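Local coordinates for protein microbial collagenase (PDB 5SV5) that probably breaks down collagen as a secreted metalloprotease, this C-terminal beta-sandwich domain being a likely accessory module outside the catalytic part, at residues A[42-53]-A[66-77]. Residues are numbered along the deposited sequence; the frame is centred on the assembly and turned at random.
Sequences SVLNEYGIGMTW and AYGQANGNHIEA. With NA (sodium ion), chain C.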
loop_
_atom_site.group_PDB
_atom_site.type_symbol
_atom_site.label_atom_id
_atom_site.label_comp_id
_atom_site.label_asym_id
_atom_site.label_seq_id
_atom_site.Cartn_x
_atom_site.Cartn_y
_atom_site.Cartn_z
ATOM N N SER A 42 1.454 7.172 1.612
ATOM C CA SER A 42 0.215 7.757 2.071
ATOM C C SER A 42 -0.926 7.310 1.181
ATOM O O SER A 42 -0.840 7.425 -0.042
ATOM C CB SER A 42 0.341 9.283 2.024
ATOM O OG SER A 42 -0.836 9.944 2.392
ATOM N N VAL A 43 -1.990 6.813 1.799
ATOM C CA VAL A 43 -3.214 6.447 1.097
ATOM C C VAL A 43 -4.345 7.314 1.620
ATOM O O VAL A 43 -4.580 7.366 2.826
ATOM C CB VAL A 43 -3.546 4.952 1.277
ATOM C CG1 VAL A 43 -4.919 4.621 0.704
ATOM C CG2 VAL A 43 -2.467 4.097 0.612
ATOM N N LEU A 44 -5.028 8.004 0.708
ATOM C CA LEU A 44 -6.194 8.814 1.057
ATOM C C LEU A 44 -7.423 7.928 0.896
ATOM O O LEU A 44 -7.733 7.454 -0.200
ATOM C CB LEU A 44 -6.284 10.054 0.166
ATOM C CG LEU A 44 -5.026 10.940 0.215
ATOM C CD1 LEU A 44 -5.161 12.139 -0.711
ATOM C CD2 LEU A 44 -4.605 11.334 1.617
ATOM N N ASN A 45 -8.106 7.709 2.017
ATOM C CA ASN A 45 -9.287 6.847 2.123
ATOM C C ASN A 45 -10.493 7.731 1.833
ATOM O O ASN A 45 -11.103 8.305 2.746
ATOM C CB ASN A 45 -9.299 6.254 3.532
ATOM C CG ASN A 45 -10.474 5.359 3.819
ATOM O OD1 ASN A 45 -11.293 5.038 2.952
ATOM N ND2 ASN A 45 -10.559 4.941 5.071
ATOM N N GLU A 46 -10.825 7.866 0.550
ATOM C CA GLU A 46 -11.752 8.902 0.108
ATOM C C GLU A 46 -13.163 8.748 0.654
ATOM O O GLU A 46 -13.832 9.756 0.887
ATOM C CB GLU A 46 -11.744 8.992 -1.421
ATOM C CG GLU A 46 -10.371 9.356 -1.987
ATOM C CD GLU A 46 -10.343 9.540 -3.493
ATOM O OE1 GLU A 46 -11.245 9.024 -4.202
ATOM O OE2 GLU A 46 -9.403 10.214 -3.973
ATOM N N TYR A 47 -13.624 7.519 0.833
ATOM C CA TYR A 47 -14.979 7.259 1.342
ATOM C C TYR A 47 -14.999 6.802 2.793
ATOM O O TYR A 47 -16.060 6.474 3.321
ATOM C CB TYR A 47 -15.730 6.290 0.411
ATOM C CG TYR A 47 -16.213 6.990 -0.832
ATOM C CD1 TYR A 47 -15.358 7.229 -1.895
ATOM C CD2 TYR A 47 -17.504 7.501 -0.908
ATOM C CE1 TYR A 47 -15.784 7.937 -3.013
ATOM C CE2 TYR A 47 -17.944 8.204 -2.020
ATOM C CZ TYR A 47 -17.081 8.418 -3.071
ATOM O OH TYR A 47 -17.511 9.108 -4.186
ATOM N N GLY A 48 -13.845 6.815 3.463
ATOM C CA GLY A 48 -13.812 6.513 4.887
ATOM C C GLY A 48 -14.232 5.102 5.217
ATOM O O GLY A 48 -14.889 4.887 6.228
ATOM N N ILE A 49 -13.840 4.139 4.379
ATOM C CA ILE A 49 -14.171 2.739 4.623
ATOM C C ILE A 49 -13.131 2.105 5.547
ATOM O O ILE A 49 -12.138 2.734 5.938
ATOM C CB ILE A 49 -14.294 1.936 3.291
ATOM C CG1 ILE A 49 -12.943 1.791 2.563
ATOM C CG2 ILE A 49 -15.333 2.586 2.384
ATOM C CD1 ILE A 49 -12.963 0.786 1.433
ATOM N N GLY A 50 -13.373 0.860 5.926
ATOM C CA GLY A 50 -12.413 0.124 6.761
ATOM C C GLY A 50 -11.316 -0.433 5.885
ATOM O O GLY A 50 -11.435 -1.550 5.380
HETATM N N MSE A 51 -10.265 0.351 5.684
HETATM C CA MSE A 51 -9.132 -0.045 4.828
HETATM C C MSE A 51 -7.824 0.385 5.458
HETATM O O MSE A 51 -7.784 1.257 6.344
HETATM C CB MSE A 51 -9.303 0.496 3.400
HETATM C CG MSE A 51 -9.185 2.025 3.379
HETATM SE SE MSE A 51 -9.160 2.730 1.529
HETATM C CE MSE A 51 -7.457 1.902 1.021
ATOM N N THR A 52 -6.752 -0.239 4.993
ATOM C CA THR A 52 -5.423 0.070 5.474
ATOM C C THR A 52 -4.402 -0.385 4.437
ATOM O O THR A 52 -4.767 -0.771 3.324
ATOM C CB THR A 52 -5.180 -0.548 6.868
ATOM O OG1 THR A 52 -3.998 0.012 7.432
ATOM C CG2 THR A 52 -5.088 -2.054 6.820
ATOM N N TRP A 53 -3.119 -0.317 4.788
ATOM C CA TRP A 53 -2.096 -0.902 3.944
ATOM C C TRP A 53 -0.981 -1.476 4.809
ATOM O O TRP A 53 -0.759 -1.033 5.949
ATOM C CB TRP A 53 -1.539 0.102 2.911
ATOM C CG TRP A 53 -0.824 1.306 3.458
ATOM C CD1 TRP A 53 -1.341 2.554 3.590
ATOM C CD2 TRP A 53 0.535 1.380 3.921
ATOM N NE1 TRP A 53 -0.397 3.415 4.114
ATOM C CE2 TRP A 53 0.764 2.712 4.334
ATOM C CE3 TRP A 53 1.579 0.451 4.031
ATOM C CZ2 TRP A 53 1.998 3.132 4.859
ATOM C CZ3 TRP A 53 2.785 0.865 4.575
ATOM C CH2 TRP A 53 2.988 2.192 4.976
ATOM N N ALA A 66 6.735 -1.840 7.076
ATOM C CA ALA A 66 5.998 -0.664 7.535
ATOM C C ALA A 66 4.515 -0.993 7.422
ATOM O O ALA A 66 4.135 -1.951 6.727
ATOM C CB ALA A 66 6.340 0.560 6.700
ATOM N N TYR A 67 3.683 -0.188 8.065
ATOM C CA TYR A 67 2.240 -0.324 7.913
ATOM C C TYR A 67 1.611 1.039 8.048
ATOM O O TYR A 67 2.176 1.960 8.660
ATOM C CB TYR A 67 1.650 -1.321 8.918
ATOM C CG TYR A 67 2.001 -1.041 10.335
ATOM C CD1 TYR A 67 1.256 -0.144 11.080
ATOM C CD2 TYR A 67 3.088 -1.667 10.938
ATOM C CE1 TYR A 67 1.575 0.122 12.399
ATOM C CE2 TYR A 67 3.411 -1.424 12.262
ATOM C CZ TYR A 67 2.659 -0.518 12.980
ATOM O OH TYR A 67 2.982 -0.268 14.287
ATOM N N GLY A 68 0.429 1.193 7.469
ATOM C CA GLY A 68 -0.259 2.455 7.548
ATOM C C GLY A 68 -0.925 2.709 8.878
ATOM O O GLY A 68 -1.452 1.793 9.516
ATOM N N GLN A 69 -0.889 3.957 9.318
ATOM C CA GLN A 69 -1.637 4.357 10.499
ATOM C C GLN A 69 -2.607 5.437 10.074
ATOM O O GLN A 69 -2.226 6.430 9.439
ATOM C CB GLN A 69 -0.707 4.847 11.593
ATOM C CG GLN A 69 -1.407 5.406 12.808
ATOM C CD GLN A 69 -0.415 5.955 13.797
ATOM O OE1 GLN A 69 0.467 5.236 14.257
ATOM N NE2 GLN A 69 -0.517 7.243 14.093
ATOM N N ALA A 70 -3.871 5.240 10.428
ATOM C CA ALA A 70 -4.928 6.154 10.055
ATOM C C ALA A 70 -4.866 7.429 10.896
ATOM O O ALA A 70 -4.735 7.390 12.114
ATOM C CB ALA A 70 -6.283 5.489 10.212
ATOM N N ASN A 71 -4.937 8.555 10.204
ATOM C CA ASN A 71 -4.983 9.904 10.771
ATOM C C ASN A 71 -6.087 10.590 9.979
ATOM O O ASN A 71 -5.834 11.153 8.913
ATOM C CB ASN A 71 -3.610 10.559 10.589
ATOM C CG ASN A 71 -3.561 11.992 11.073
ATOM O OD1 ASN A 71 -4.423 12.464 11.831
ATOM N ND2 ASN A 71 -2.515 12.689 10.659
ATOM N N GLY A 72 -7.321 10.473 10.471
ATOM C CA GLY A 72 -8.474 10.863 9.650
ATOM C C GLY A 72 -8.499 10.021 8.364
ATOM O O GLY A 72 -8.349 8.798 8.416
ATOM N N ASN A 73 -8.633 10.691 7.218
ATOM C CA ASN A 73 -8.642 10.030 5.897
ATOM C C ASN A 73 -7.257 9.678 5.381
ATOM O O ASN A 73 -7.161 9.063 4.342
ATOM C CB ASN A 73 -9.369 10.897 4.818
ATOM C CG ASN A 73 -8.603 12.165 4.456
ATOM O OD1 ASN A 73 -7.979 12.805 5.310
ATOM N ND2 ASN A 73 -8.658 12.550 3.180
ATOM N N HIS A 74 -6.196 10.095 6.065
ATOM C CA HIS A 74 -4.827 9.808 5.630
ATOM C C HIS A 74 -4.319 8.562 6.326
ATOM O O HIS A 74 -4.275 8.523 7.544
ATOM C CB HIS A 74 -3.889 10.969 6.011
ATOM C CG HIS A 74 -3.944 12.168 5.116
ATOM N ND1 HIS A 74 -5.073 12.929 4.934
ATOM C CD2 HIS A 74 -2.970 12.769 4.393
ATOM C CE1 HIS A 74 -4.801 13.932 4.120
ATOM N NE2 HIS A 74 -3.529 13.857 3.778
ATOM N N ILE A 75 -3.896 7.563 5.566
ATOM C CA ILE A 75 -3.363 6.318 6.122
ATOM C C ILE A 75 -1.877 6.316 5.718
ATOM O O ILE A 75 -1.569 6.097 4.539
ATOM C CB ILE A 75 -4.112 5.091 5.605
ATOM C CG1 ILE A 75 -5.628 5.237 5.825
ATOM C CG2 ILE A 75 -3.560 3.848 6.267
ATOM C CD1 ILE A 75 -6.440 4.177 5.126
ATOM N N GLU A 76 -0.983 6.638 6.658
ATOM C CA GLU A 76 0.395 6.975 6.288
ATOM C C GLU A 76 1.456 6.307 7.134
ATOM O O GLU A 76 1.193 5.731 8.203
ATOM C CB GLU A 76 0.626 8.514 6.367
ATOM C CG GLU A 76 -0.464 9.360 5.737
ATOM C CD GLU A 76 -0.135 10.849 5.662
ATOM O OE1 GLU A 76 0.067 11.513 6.714
ATOM O OE2 GLU A 76 -0.114 11.375 4.536
ATOM N N ALA A 77 2.676 6.431 6.618
ATOM C CA ALA A 77 3.914 6.079 7.319
ATOM C C ALA A 77 5.069 6.807 6.637
ATOM O O ALA A 77 5.036 7.046 5.430
ATOM C CB ALA A 77 4.183 4.587 7.294
HETATM NA NA NA C . -8.076 14.761 6.671
HETATM O O HOH W 1 -8.916 6.201 7.222
HETATM O O HOH W 2 -2.083 -0.835 9.236
HETATM O O HOH W 3 -6.165 13.691 7.636
HETATM O O HOH W 4 -9.796 13.471 7.846
HETATM O O HOH W 5 -6.852 16.238 5.189
HETATM O O HOH W 6 -8.239 16.574 8.269
HETATM O O HOH W 7 -10.250 15.599 5.260
#
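In the beta-sandwich of this pre-peptidase C-terminal domain, strand 42-45 pairs antiparallel with strand 74-77, and strand 51-53, on the far side of the intervening turn, closes over the inward face of that pair. Val43 and Ile75 form the hydrogen-bonded pair: Val43 N gives to Ile75 O, and Ile75 N returns a bond of 2.8 Å to Val43 O. Further along, Asn45 N donates to Asn73 O in a nearly straight hydrogen bond (N-H...O 177°).

The Ile75 side chain is wedged between strand 74-77 and strand 51-53. Its CD1 lies 3.9 Å from both Asn45 CB and Met51 CG (a selenomethionine), and its CG2 packs on Trp53 CD1. The indole also ties strand 51-53 to strand 74-77. With CG between backbone N and carbonyl carbon (chi1 63°), Trp53 swings its ring back toward 74-77, and NE1 donates to Ile75 O at 3.0 Å. That oxygen lies in the indole plane, but NE1 comes from above the carbonyl plane, on the face opposite Val43 N, so two donors grip one acceptor. The Tyr67-Gly68 peptide lies over one indole face, with Gly68 CA 3.7 Å from the centroid of the five-membered ring in a CH-pi contact, while Gly68 N bonds to Trp53 O; Ala77 CB touches the ring edge at CH2. Leu88 of strand 84-92 also touches the Trp53 side chain.

The other face of the pair carries Ser42, Leu44, His74 and Glu76. Ser42 OG donates to the anti lone pair of Glu76 OE2. Leu44 CD2 sits squarely over the His74 ring, 3.4 Å from its centroid, and ND1 of that imidazole donates to Asn73 OD1. The same Asn73 OD1 coordinates a sodium ion at 2.4 Å, with five waters completing the modelled shell.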